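Ubiquinone biosynthesis protein UbiJ (Escherichia coli, PDB 6H6O) is required for aerobic ubiquinone biosynthesis, binding its hydrophobic intermediates through an SCP2 domain and stabilising the Ubi complex. Local coordinates at residues I22-Y31 / L59-V70; C80-K91 / E106-V116. One frame throughout, in Å; residues are numbered along the deposited sequence.

Interaction 1: I22-Y31 / L59-V70. With CA (calcium ion), chain I.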
loop_
_atom_site.group_PDB
_atom_site.type_symbol
_atom_site.label_atom_id
_atom_site.label_comp_id
_atom_site.label_asym_id
_atom_site.label_seq_id
_atom_site.Cartn_x
_atom_site.Cartn_y
_atom_site.Cartn_z
ATOM N N ILE A 22 2.408 -0.288 -6.715
ATOM C CA ILE A 22 3.678 -0.265 -5.975
ATOM C C ILE A 22 4.834 -0.036 -6.947
ATOM O O ILE A 22 5.713 0.769 -6.654
ATOM C CB ILE A 22 3.857 -1.534 -5.065
ATOM C CG1 ILE A 22 2.821 -1.513 -3.918
ATOM C CG2 ILE A 22 5.288 -1.635 -4.476
ATOM C CD1 ILE A 22 2.672 -2.903 -3.220
ATOM N N GLU A 23 4.819 -0.718 -8.113
ATOM C CA GLU A 23 5.867 -0.570 -9.127
ATOM C C GLU A 23 5.949 0.891 -9.604
ATOM O O GLU A 23 7.051 1.456 -9.667
ATOM C CB GLU A 23 5.608 -1.514 -10.320
ATOM C CG GLU A 23 6.676 -1.400 -11.393
ATOM C CD GLU A 23 6.595 -2.442 -12.492
ATOM O OE1 GLU A 23 6.486 -3.645 -12.163
ATOM O OE2 GLU A 23 6.735 -2.064 -13.679
ATOM N N SER A 24 4.778 1.501 -9.923
ATOM C CA SER A 24 4.732 2.891 -10.372
ATOM C C SER A 24 5.333 3.838 -9.307
ATOM O O SER A 24 6.158 4.687 -9.638
ATOM C CB SER A 24 3.293 3.291 -10.697
ATOM O OG SER A 24 3.253 4.635 -11.138
ATOM N N LEU A 25 4.939 3.652 -8.040
ATOM C CA LEU A 25 5.407 4.442 -6.892
ATOM C C LEU A 25 6.929 4.322 -6.753
ATOM O O LEU A 25 7.603 5.348 -6.664
ATOM C CB LEU A 25 4.744 3.966 -5.592
ATOM C CG LEU A 25 3.478 4.717 -5.099
ATOM C CD1 LEU A 25 2.778 3.931 -4.030
ATOM C CD2 LEU A 25 3.853 6.061 -4.506
ATOM N N LEU A 26 7.456 3.083 -6.737
ATOM C CA LEU A 26 8.899 2.827 -6.615
ATOM C C LEU A 26 9.692 3.426 -7.755
ATOM O O LEU A 26 10.759 3.980 -7.513
ATOM C CB LEU A 26 9.188 1.327 -6.495
ATOM C CG LEU A 26 8.749 0.653 -5.195
ATOM C CD1 LEU A 26 8.902 -0.850 -5.306
ATOM C CD2 LEU A 26 9.497 1.235 -3.957
ATOM N N ASN A 27 9.184 3.326 -9.000
ATOM C CA ASN A 27 9.905 3.899 -10.124
ATOM C C ASN A 27 9.926 5.435 -10.099
ATOM O O ASN A 27 10.986 6.028 -10.305
ATOM C CB ASN A 27 9.413 3.353 -11.446
ATOM C CG ASN A 27 9.959 1.955 -11.656
ATOM O OD1 ASN A 27 11.177 1.736 -11.692
ATOM N ND2 ASN A 27 9.079 0.991 -11.745
ATOM N N THR A 28 8.809 6.066 -9.760
ATOM C CA THR A 28 8.805 7.532 -9.678
ATOM C C THR A 28 9.706 8.026 -8.534
ATOM O O THR A 28 10.418 9.024 -8.687
ATOM C CB THR A 28 7.364 8.061 -9.539
ATOM O OG1 THR A 28 6.562 7.516 -10.593
ATOM C CG2 THR A 28 7.299 9.597 -9.562
ATOM N N PHE A 29 9.702 7.313 -7.408
ATOM C CA PHE A 29 10.471 7.710 -6.225
ATOM C C PHE A 29 11.988 7.449 -6.333
ATOM O O PHE A 29 12.801 8.317 -5.959
ATOM C CB PHE A 29 9.877 7.038 -4.971
ATOM C CG PHE A 29 10.493 7.419 -3.641
ATOM C CD1 PHE A 29 10.442 8.735 -3.180
ATOM C CD2 PHE A 29 11.093 6.456 -2.836
ATOM C CE1 PHE A 29 10.988 9.082 -1.934
ATOM C CE2 PHE A 29 11.665 6.810 -1.603
ATOM C CZ PHE A 29 11.605 8.117 -1.161
ATOM N N LEU A 30 12.356 6.291 -6.892
ATOM C CA LEU A 30 13.735 5.811 -6.941
ATOM C C LEU A 30 14.457 5.918 -8.267
ATOM O O LEU A 30 15.671 6.091 -8.255
ATOM C CB LEU A 30 13.797 4.341 -6.466
ATOM C CG LEU A 30 13.220 4.014 -5.075
ATOM C CD1 LEU A 30 13.223 2.521 -4.841
ATOM C CD2 LEU A 30 13.993 4.747 -3.925
ATOM N N TYR A 31 13.751 5.795 -9.398
ATOM C CA TYR A 31 14.394 5.765 -10.715
ATOM C C TYR A 31 14.268 7.017 -11.568
ATOM O O TYR A 31 14.908 7.085 -12.626
ATOM C CB TYR A 31 13.860 4.563 -11.511
ATOM C CG TYR A 31 14.557 3.275 -11.162
ATOM C CD1 TYR A 31 14.171 2.527 -10.050
ATOM C CD2 TYR A 31 15.623 2.811 -11.930
ATOM C CE1 TYR A 31 14.831 1.345 -9.715
ATOM C CE2 TYR A 31 16.256 1.614 -11.631
ATOM C CZ TYR A 31 15.854 0.884 -10.528
ATOM O OH TYR A 31 16.480 -0.293 -10.252
ATOM N N LEU A 59 5.711 -9.979 -2.287
ATOM C CA LEU A 59 6.052 -8.898 -3.207
ATOM C C LEU A 59 7.500 -9.194 -3.633
ATOM O O LEU A 59 8.348 -9.456 -2.790
ATOM C CB LEU A 59 6.019 -7.519 -2.545
ATOM C CG LEU A 59 4.655 -6.872 -2.265
ATOM C CD1 LEU A 59 4.867 -5.545 -1.570
ATOM C CD2 LEU A 59 3.851 -6.619 -3.574
ATOM N N ILE A 60 7.767 -9.182 -4.916
ATOM C CA ILE A 60 9.120 -9.446 -5.399
ATOM C C ILE A 60 9.568 -8.239 -6.228
ATOM O O ILE A 60 8.877 -7.830 -7.152
ATOM C CB ILE A 60 9.209 -10.798 -6.140
ATOM C CG1 ILE A 60 8.734 -11.983 -5.226
ATOM C CG2 ILE A 60 10.654 -11.041 -6.621
ATOM C CD1 ILE A 60 7.301 -12.423 -5.443
ATOM N N LEU A 61 10.692 -7.643 -5.838
ATOM C CA LEU A 61 11.267 -6.464 -6.494
ATOM C C LEU A 61 12.490 -6.918 -7.299
ATOM O O LEU A 61 13.408 -7.530 -6.727
ATOM C CB LEU A 61 11.685 -5.423 -5.446
ATOM C CG LEU A 61 10.597 -4.465 -4.885
ATOM C CD1 LEU A 61 9.401 -5.198 -4.311
ATOM C CD2 LEU A 61 11.196 -3.539 -3.838
ATOM N N VAL A 62 12.490 -6.663 -8.611
ATOM C CA VAL A 62 13.624 -7.059 -9.489
ATOM C C VAL A 62 14.235 -5.778 -10.017
ATOM O O VAL A 62 13.594 -5.077 -10.793
ATOM C CB VAL A 62 13.181 -7.997 -10.649
ATOM C CG1 VAL A 62 14.384 -8.411 -11.492
ATOM C CG2 VAL A 62 12.428 -9.220 -10.111
ATOM N N PHE A 63 15.476 -5.492 -9.621
ATOM C CA PHE A 63 16.147 -4.247 -9.979
ATOM C C PHE A 63 16.959 -4.312 -11.276
ATOM O O PHE A 63 17.888 -5.111 -11.383
ATOM C CB PHE A 63 17.024 -3.760 -8.810
ATOM C CG PHE A 63 16.269 -3.510 -7.529
ATOM C CD1 PHE A 63 15.715 -2.258 -7.260
ATOM C CD2 PHE A 63 16.109 -4.524 -6.586
ATOM C CE1 PHE A 63 14.990 -2.027 -6.072
ATOM C CE2 PHE A 63 15.390 -4.296 -5.405
ATOM C CZ PHE A 63 14.838 -3.043 -5.152
ATOM N N SER A 64 16.608 -3.459 -12.262
ATOM C CA SER A 64 17.369 -3.350 -13.507
ATOM C C SER A 64 17.913 -1.905 -13.608
ATOM O O SER A 64 17.687 -1.113 -12.689
ATOM C CB SER A 64 16.535 -3.772 -14.721
ATOM O OG SER A 64 15.492 -2.869 -15.034
ATOM N N GLU A 65 18.652 -1.571 -14.674
ATOM C CA GLU A 65 19.242 -0.237 -14.816
ATOM C C GLU A 65 18.188 0.892 -14.955
ATOM O O GLU A 65 18.359 1.931 -14.351
ATOM C CB GLU A 65 20.272 -0.178 -15.952
ATOM C CG GLU A 65 21.170 1.052 -15.856
ATOM C CD GLU A 65 21.919 1.440 -17.113
ATOM O OE1 GLU A 65 23.091 1.868 -16.996
ATOM O OE2 GLU A 65 21.323 1.353 -18.211
ATOM N N ARG A 66 17.105 0.679 -15.688
ATOM C CA ARG A 66 16.144 1.773 -15.917
ATOM C C ARG A 66 14.895 1.709 -15.054
ATOM O O ARG A 66 14.141 2.689 -14.999
ATOM C CB ARG A 66 15.783 1.855 -17.407
ATOM C CG ARG A 66 16.981 2.267 -18.273
ATOM C CD ARG A 66 16.548 2.884 -19.595
ATOM N NE ARG A 66 16.160 1.878 -20.586
ATOM C CZ ARG A 66 16.917 1.507 -21.615
ATOM N NH1 ARG A 66 18.113 2.055 -21.803
ATOM N NH2 ARG A 66 16.482 0.589 -22.469
ATOM N N GLN A 67 14.658 0.565 -14.395
ATOM C CA GLN A 67 13.497 0.445 -13.521
ATOM C C GLN A 67 13.592 -0.723 -12.584
ATOM O O GLN A 67 14.458 -1.599 -12.757
ATOM C CB GLN A 67 12.210 0.288 -14.362
ATOM C CG GLN A 67 12.107 -1.035 -15.135
ATOM C CD GLN A 67 10.912 -1.045 -16.050
ATOM O OE1 GLN A 67 9.809 -1.396 -15.635
ATOM N NE2 GLN A 67 11.120 -0.716 -17.317
ATOM N N VAL A 68 12.641 -0.765 -11.634
ATOM C CA VAL A 68 12.435 -1.911 -10.750
ATOM C C VAL A 68 11.074 -2.478 -11.170
ATOM O O VAL A 68 10.112 -1.726 -11.436
ATOM C CB VAL A 68 12.498 -1.566 -9.230
ATOM C CG1 VAL A 68 11.552 -0.415 -8.870
ATOM C CG2 VAL A 68 12.222 -2.800 -8.352
ATOM N N ASP A 69 11.017 -3.785 -11.281
ATOM C CA ASP A 69 9.795 -4.470 -11.614
ATOM C C ASP A 69 9.273 -5.121 -10.352
ATOM O O ASP A 69 10.057 -5.643 -9.558
ATOM C CB ASP A 69 10.031 -5.492 -12.729
ATOM C CG ASP A 69 10.114 -4.795 -14.062
ATOM O OD1 ASP A 69 9.047 -4.420 -14.601
ATOM O OD2 ASP A 69 11.240 -4.526 -14.519
ATOM N N VAL A 70 7.945 -5.016 -10.129
ATOM C CA VAL A 70 7.313 -5.604 -8.968
ATOM C C VAL A 70 6.410 -6.745 -9.461
ATOM O O VAL A 70 5.620 -6.541 -10.389
ATOM C CB VAL A 70 6.561 -4.588 -8.066
ATOM C CG1 VAL A 70 5.990 -5.275 -6.831
ATOM C CG2 VAL A 70 7.489 -3.446 -7.642
HETATM CA CA CA I . 6.573 -4.351 -14.392
HETATM O O HOH W 1 11.608 3.604 -14.407
HETATM O O HOH W 2 15.401 5.462 -14.956
HETATM O O HOH W 3 6.240 -6.417 -13.163
HETATM O O HOH W 4 6.264 -6.101 -15.981
HETATM O O HOH W 5 6.785 -3.096 -16.184
HETATM O O HOH W 6 4.357 -4.036 -14.274
#
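Helix segment 22-30 runs nearly antiparallel to the short strand 68-70, at 164° between their N-to-C directions and with axes 7.7 Å apart at closest approach, with the CA of E23 nearest that of V70 and the CA of N27 nearest that of Q67. N27 binds the backbone of V68 twice: its OD1 accepts from V68 N at 2.9 Å, the donor lying on a lone pair in the carbonyl plane, while its ND2 gives to V68 O. Two bonds to one residue fix the rotation of this amide. One helical turn back, E23 reaches across with CG anti to its own nitrogen (chi1 -180°), and its OE1 accepts from V70 N at 2.9 Å, met from above the carboxylate plane in a nearly straight bond. Both oxygens of this carboxylate, OE1 and OE2, bind a calcium ion, OE1 at 2.3 Å from the metal, and D69 OD1 joins them, the two carboxylate planes standing 88° apart. Four waters complete the seven ligands; the ion probably offsets the charge of the paired acids.

On the inward side, L26 CD1 meets V70 CG2 and L61 CD2, crossing both side chains at about a right angle, and I22 CD1 approaches L59 CD1 tip to tip. At the end of 22-31, Y31 lies over the 64-67 turn. Q67 CA sits 3.6 Å from the ring centroid, over the face of the ring, a CH-pi contact, while the hydroxyl donates to S64 O at 2.8 Å, in the carbonyl plane. That turn is closed by S64 N, which donates to Q67 O. F29 meets F14 of the second subunit. The whole is a helix laid along a beta hairpin (strands 58-63 and 68-71) at the edge of the SCP2 domain's mixed sheet, with a calcium site at the seam.

Interaction 2: C80-K91 / E106-V116; sequences CTVIAYASVLPK and ELEVQGDIQVV. With LMR ((2S)-2-hydroxybutanedioic acid), chain C; LMR ((2S)-2-hydroxybutanedioic acid), chain E.
Two antiparallel strands at one end of the SCP2 sheet, 80-84 and 107-111, carry this contact, which C80 and V115 extend into the start of the following helix. T81 and Q110 form a hydrogen-bonded pair, T81 N giving to Q110 O and Q110 N to T81 O at 2.8 Å; I83 and E108 form the next, with E108 N to I83 O almost straight at 179°. V82 and V109 make the non-hydrogen-bonded pair between them, with V82 CA at 3.4 Å from E108 O in a CA-H...O contact.

The alternation sorts the side chains. V82, A84, L107 and V109 share one face, where L107 CD1 rests 3.7 Å from A84 CB and V82 CG1 packs against V116 CG2 of helix 113-128. On the other face I83 CD1 lies 3.7 Å from Q110 NE2, which donates to E108 OE2. Helix 95-104, with L98 on L107 and L101 on V88, bridges the two strands in the chain. As 80-84 is the inner strand, bonded also to 47-52, and 107-111 is outermost within this chain, the pair closes the sheet order at this edge.

G111 takes a positive phi (80°) as the chain turns into the helix, and D112 is its N-cap: OD1 accepts from Q114 N at 3.1 Å, from above the carboxylate plane. G111 and D112, with A78 and D79, line a site holding a (2S)-2-hydroxybutanedioic acid molecule. With SG anti to the backbone nitrogen (chi1 179°), C80 places sulphur beside V109 CG1 at 3.8 Å, while its CB touches V115 CB. At the other end K91 NZ forms a salt bridge to E106 OE2 at 2.8 Å, met nearly along the C-O axis, and S104 binds the second carboxylate oxygen. One water links Y85 N to E106 O.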
loop_
_atom_site.group_PDB
_atom_site.type_symbol
_atom_site.label_atom_id
_atom_site.label_comp_id
_atom_site.label_asym_id
_atom_site.label_seq_id
_atom_site.Cartn_x
_atom_site.Cartn_y
_atom_site.Cartn_z
ATOM N N CYS A 80 17.690 -11.792 -1.432
ATOM C CA CYS A 80 17.395 -11.357 -0.073
ATOM C C CYS A 80 15.887 -11.460 0.127
ATOM O O CYS A 80 15.110 -11.166 -0.796
ATOM C CB CYS A 80 17.887 -9.926 0.144
ATOM S SG CYS A 80 17.561 -9.250 1.797
ATOM N N THR A 81 15.484 -11.908 1.322
ATOM C CA THR A 81 14.068 -12.021 1.687
ATOM C C THR A 81 13.886 -11.308 3.021
ATOM O O THR A 81 14.650 -11.552 3.972
ATOM C CB THR A 81 13.617 -13.498 1.756
ATOM O OG1 THR A 81 13.821 -14.100 0.476
ATOM C CG2 THR A 81 12.131 -13.644 2.181
ATOM N N VAL A 82 12.898 -10.415 3.077
ATOM C CA VAL A 82 12.600 -9.652 4.277
ATOM C C VAL A 82 11.194 -9.991 4.724
ATOM O O VAL A 82 10.298 -10.142 3.879
ATOM C CB VAL A 82 12.869 -8.118 4.155
ATOM C CG1 VAL A 82 14.332 -7.834 3.841
ATOM C CG2 VAL A 82 11.981 -7.470 3.103
ATOM N N ILE A 83 11.021 -10.206 6.038
ATOM C CA ILE A 83 9.736 -10.555 6.647
ATOM C C ILE A 83 9.449 -9.541 7.764
ATOM O O ILE A 83 10.260 -9.391 8.677
ATOM C CB ILE A 83 9.649 -12.027 7.152
ATOM C CG1 ILE A 83 10.095 -13.047 6.064
ATOM C CG2 ILE A 83 8.214 -12.335 7.648
ATOM C CD1 ILE A 83 11.442 -13.654 6.300
ATOM N N ALA A 84 8.315 -8.822 7.667
ATOM C CA ALA A 84 7.965 -7.798 8.652
ATOM C C ALA A 84 6.499 -7.392 8.516
ATOM O O ALA A 84 5.898 -7.619 7.470
ATOM C CB ALA A 84 8.837 -6.568 8.440
ATOM N N TYR A 85 5.942 -6.752 9.568
ATOM C CA TYR A 85 4.596 -6.206 9.512
ATOM C C TYR A 85 4.715 -4.906 8.686
ATOM O O TYR A 85 5.798 -4.280 8.645
ATOM C CB TYR A 85 4.022 -5.949 10.923
ATOM C CG TYR A 85 3.466 -7.189 11.588
ATOM C CD1 TYR A 85 2.226 -7.699 11.223
ATOM C CD2 TYR A 85 4.177 -7.852 12.588
ATOM C CE1 TYR A 85 1.721 -8.861 11.804
ATOM C CE2 TYR A 85 3.676 -9.013 13.184
ATOM C CZ TYR A 85 2.448 -9.515 12.786
ATOM O OH TYR A 85 1.923 -10.653 13.355
ATOM N N ALA A 86 3.619 -4.519 8.002
ATOM C CA ALA A 86 3.606 -3.326 7.141
ATOM C C ALA A 86 4.062 -2.053 7.866
ATOM O O ALA A 86 4.739 -1.230 7.258
ATOM C CB ALA A 86 2.216 -3.117 6.562
ATOM N N SER A 87 3.715 -1.910 9.169
ATOM C CA SER A 87 4.023 -0.737 9.986
ATOM C C SER A 87 5.533 -0.527 10.216
ATOM O O SER A 87 5.906 0.497 10.778
ATOM C CB SER A 87 3.238 -0.747 11.298
ATOM O OG SER A 87 3.601 -1.856 12.100
ATOM N N VAL A 88 6.396 -1.472 9.770
ATOM C CA VAL A 88 7.851 -1.322 9.872
ATOM C C VAL A 88 8.351 -0.329 8.782
ATOM O O VAL A 88 9.337 0.364 9.007
ATOM C CB VAL A 88 8.571 -2.706 9.844
ATOM C CG1 VAL A 88 10.091 -2.570 9.791
ATOM C CG2 VAL A 88 8.161 -3.556 11.043
ATOM N N LEU A 89 7.666 -0.258 7.615
ATOM C CA LEU A 89 8.017 0.608 6.468
ATOM C C LEU A 89 8.277 2.097 6.841
ATOM O O LEU A 89 9.356 2.587 6.508
ATOM C CB LEU A 89 6.970 0.480 5.334
ATOM C CG LEU A 89 7.118 1.365 4.088
ATOM C CD1 LEU A 89 8.368 1.005 3.281
ATOM C CD2 LEU A 89 5.876 1.259 3.203
ATOM N N PRO A 90 7.396 2.832 7.568
ATOM C CA PRO A 90 7.742 4.229 7.912
ATOM C C PRO A 90 8.944 4.368 8.861
ATOM O O PRO A 90 9.434 5.482 9.063
ATOM C CB PRO A 90 6.451 4.786 8.520
ATOM C CG PRO A 90 5.721 3.604 9.007
ATOM C CD PRO A 90 6.066 2.461 8.101
ATOM N N LYS A 91 9.438 3.241 9.424
ATOM C CA LYS A 91 10.589 3.239 10.345
ATOM C C LYS A 91 11.922 3.095 9.623
ATOM O O LYS A 91 12.958 3.369 10.230
ATOM C CB LYS A 91 10.477 2.118 11.390
ATOM C CG LYS A 91 9.283 2.231 12.320
ATOM C CD LYS A 91 9.163 1.035 13.209
ATOM C CE LYS A 91 7.921 1.117 14.057
ATOM N NZ LYS A 91 7.847 -0.011 15.010
ATOM N N GLU A 106 11.882 -7.043 14.697
ATOM C CA GLU A 106 10.749 -6.421 13.998
ATOM C C GLU A 106 10.863 -6.683 12.491
ATOM O O GLU A 106 9.854 -6.762 11.792
ATOM C CB GLU A 106 10.689 -4.921 14.264
ATOM C CG GLU A 106 10.150 -4.573 15.638
ATOM C CD GLU A 106 10.123 -3.091 15.926
ATOM O OE1 GLU A 106 10.972 -2.612 16.712
ATOM O OE2 GLU A 106 9.266 -2.400 15.333
ATOM N N LEU A 107 12.088 -6.835 12.002
ATOM C CA LEU A 107 12.369 -7.163 10.610
ATOM C C LEU A 107 13.302 -8.372 10.586
ATOM O O LEU A 107 14.364 -8.322 11.193
ATOM C CB LEU A 107 13.023 -5.979 9.876
ATOM C CG LEU A 107 13.344 -6.232 8.401
ATOM C CD1 LEU A 107 12.262 -5.707 7.497
ATOM C CD2 LEU A 107 14.629 -5.609 8.027
ATOM N N GLU A 108 12.894 -9.448 9.915
ATOM C CA GLU A 108 13.709 -10.655 9.782
ATOM C C GLU A 108 14.308 -10.657 8.387
ATOM O O GLU A 108 13.601 -10.400 7.412
ATOM C CB GLU A 108 12.862 -11.922 10.013
ATOM C CG GLU A 108 13.670 -13.206 10.025
ATOM C CD GLU A 108 12.882 -14.495 9.886
ATOM O OE1 GLU A 108 11.772 -14.588 10.459
ATOM O OE2 GLU A 108 13.400 -15.428 9.232
ATOM N N VAL A 109 15.619 -10.914 8.296
ATOM C CA VAL A 109 16.325 -10.950 7.010
ATOM C C VAL A 109 16.888 -12.345 6.723
ATOM O O VAL A 109 17.540 -12.949 7.573
ATOM C CB VAL A 109 17.422 -9.858 6.884
ATOM C CG1 VAL A 109 18.073 -9.886 5.501
ATOM C CG2 VAL A 109 16.866 -8.468 7.172
ATOM N N GLN A 110 16.649 -12.832 5.503
ATOM C CA GLN A 110 17.187 -14.095 5.001
ATOM C C GLN A 110 17.982 -13.757 3.736
ATOM O O GLN A 110 17.652 -12.801 3.035
ATOM C CB GLN A 110 16.052 -15.076 4.688
ATOM C CG GLN A 110 15.331 -15.581 5.938
ATOM C CD GLN A 110 14.079 -16.378 5.653
ATOM O OE1 GLN A 110 13.704 -16.630 4.505
ATOM N NE2 GLN A 110 13.391 -16.785 6.705
ATOM N N GLY A 111 19.041 -14.507 3.476
ATOM C CA GLY A 111 19.881 -14.249 2.316
ATOM C C GLY A 111 20.854 -13.114 2.536
ATOM O O GLY A 111 21.368 -12.938 3.640
ATOM N N ASP A 112 21.118 -12.334 1.478
ATOM C CA ASP A 112 22.103 -11.264 1.502
ATOM C C ASP A 112 21.596 -9.980 2.172
ATOM O O ASP A 112 20.887 -9.188 1.555
ATOM C CB ASP A 112 22.644 -10.998 0.076
ATOM C CG ASP A 112 23.730 -9.943 -0.026
ATOM O OD1 ASP A 112 24.309 -9.577 1.025
ATOM O OD2 ASP A 112 24.036 -9.516 -1.166
ATOM N N ILE A 113 22.043 -9.737 3.411
ATOM C CA ILE A 113 21.673 -8.528 4.177
ATOM C C ILE A 113 22.035 -7.204 3.416
ATOM O O ILE A 113 21.338 -6.207 3.578
ATOM C CB ILE A 113 22.271 -8.569 5.626
ATOM C CG1 ILE A 113 21.554 -7.551 6.556
ATOM C CG2 ILE A 113 23.814 -8.397 5.624
ATOM C CD1 ILE A 113 21.940 -7.615 8.062
ATOM N N GLN A 114 23.086 -7.232 2.574
ATOM C CA GLN A 114 23.549 -6.066 1.808
ATOM C C GLN A 114 22.479 -5.522 0.873
ATOM O O GLN A 114 22.389 -4.312 0.712
ATOM C CB GLN A 114 24.854 -6.363 1.042
ATOM C CG GLN A 114 26.042 -6.618 1.967
ATOM C CD GLN A 114 27.334 -6.770 1.205
ATOM O OE1 GLN A 114 27.601 -7.798 0.573
ATOM N NE2 GLN A 114 28.173 -5.750 1.269
ATOM N N VAL A 115 21.625 -6.403 0.314
ATOM C CA VAL A 115 20.537 -6.007 -0.590
ATOM C C VAL A 115 19.564 -5.053 0.110
ATOM O O VAL A 115 19.313 -3.954 -0.404
ATOM C CB VAL A 115 19.828 -7.248 -1.240
ATOM C CG1 VAL A 115 18.595 -6.829 -2.050
ATOM C CG2 VAL A 115 20.801 -8.038 -2.120
ATOM N N VAL A 116 19.049 -5.437 1.293
ATOM C CA VAL A 116 18.115 -4.575 2.035
ATOM C C VAL A 116 18.856 -3.309 2.566
ATOM O O VAL A 116 18.284 -2.223 2.529
ATOM C CB VAL A 116 17.288 -5.329 3.116
ATOM C CG1 VAL A 116 18.179 -5.880 4.234
ATOM C CG2 VAL A 116 16.164 -4.444 3.668
HETATM C C1 LMR C . -1.750 -7.382 14.534
HETATM O O1A LMR C . -2.155 -7.338 15.781
HETATM O O1B LMR C . -2.468 -7.667 13.594
HETATM C C2 LMR C . -0.278 -7.059 14.355
HETATM O O2 LMR C . -0.071 -6.404 13.106
HETATM C C3 LMR C . 0.266 -6.178 15.475
HETATM C C4 LMR C . 1.699 -5.783 15.225
HETATM O O4A LMR C . 2.018 -4.931 14.418
HETATM O O4B LMR C . 2.562 -6.447 15.951
HETATM C C1 LMR E . 20.730 -17.286 -2.988
HETATM O O1A LMR E . 20.930 -18.481 -2.890
HETATM O O1B LMR E . 19.637 -16.689 -2.577
HETATM C C2 LMR E . 21.725 -16.352 -3.656
HETATM O O2 LMR E . 21.076 -15.309 -4.373
HETATM C C3 LMR E . 22.710 -15.758 -2.656
HETATM C C4 LMR E . 22.113 -14.666 -1.799
HETATM O O4A LMR E . 22.242 -13.467 -2.317
HETATM O O4B LMR E . 21.599 -14.884 -0.722
HETATM O O HOH W 7 7.189 -6.629 12.069
#

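Overall arrangement
Interactions 1 and 2 hold opposite ends of one five-stranded mixed sheet, their centres about 17 Å apart on opposite sides of the chain's centre. They follow in series, interaction 1 closing before interaction 2 opens, and their nearest atoms, about 5 Å apart, do not touch. Both are partly buried, yet the chemistry differs with the partner. In 22-31 with 59-70, a helix meets a hairpin, so side chains supply the bonds to strand backbone and the metal site; in 80-91 with 106-116, strand meets strand, and backbone amides do most of the bonding. Helix 113-128 is common ground: it receives L30 of segment 22-31 and supplies V115 and V116 to the second contact. Both also touch the second subunit.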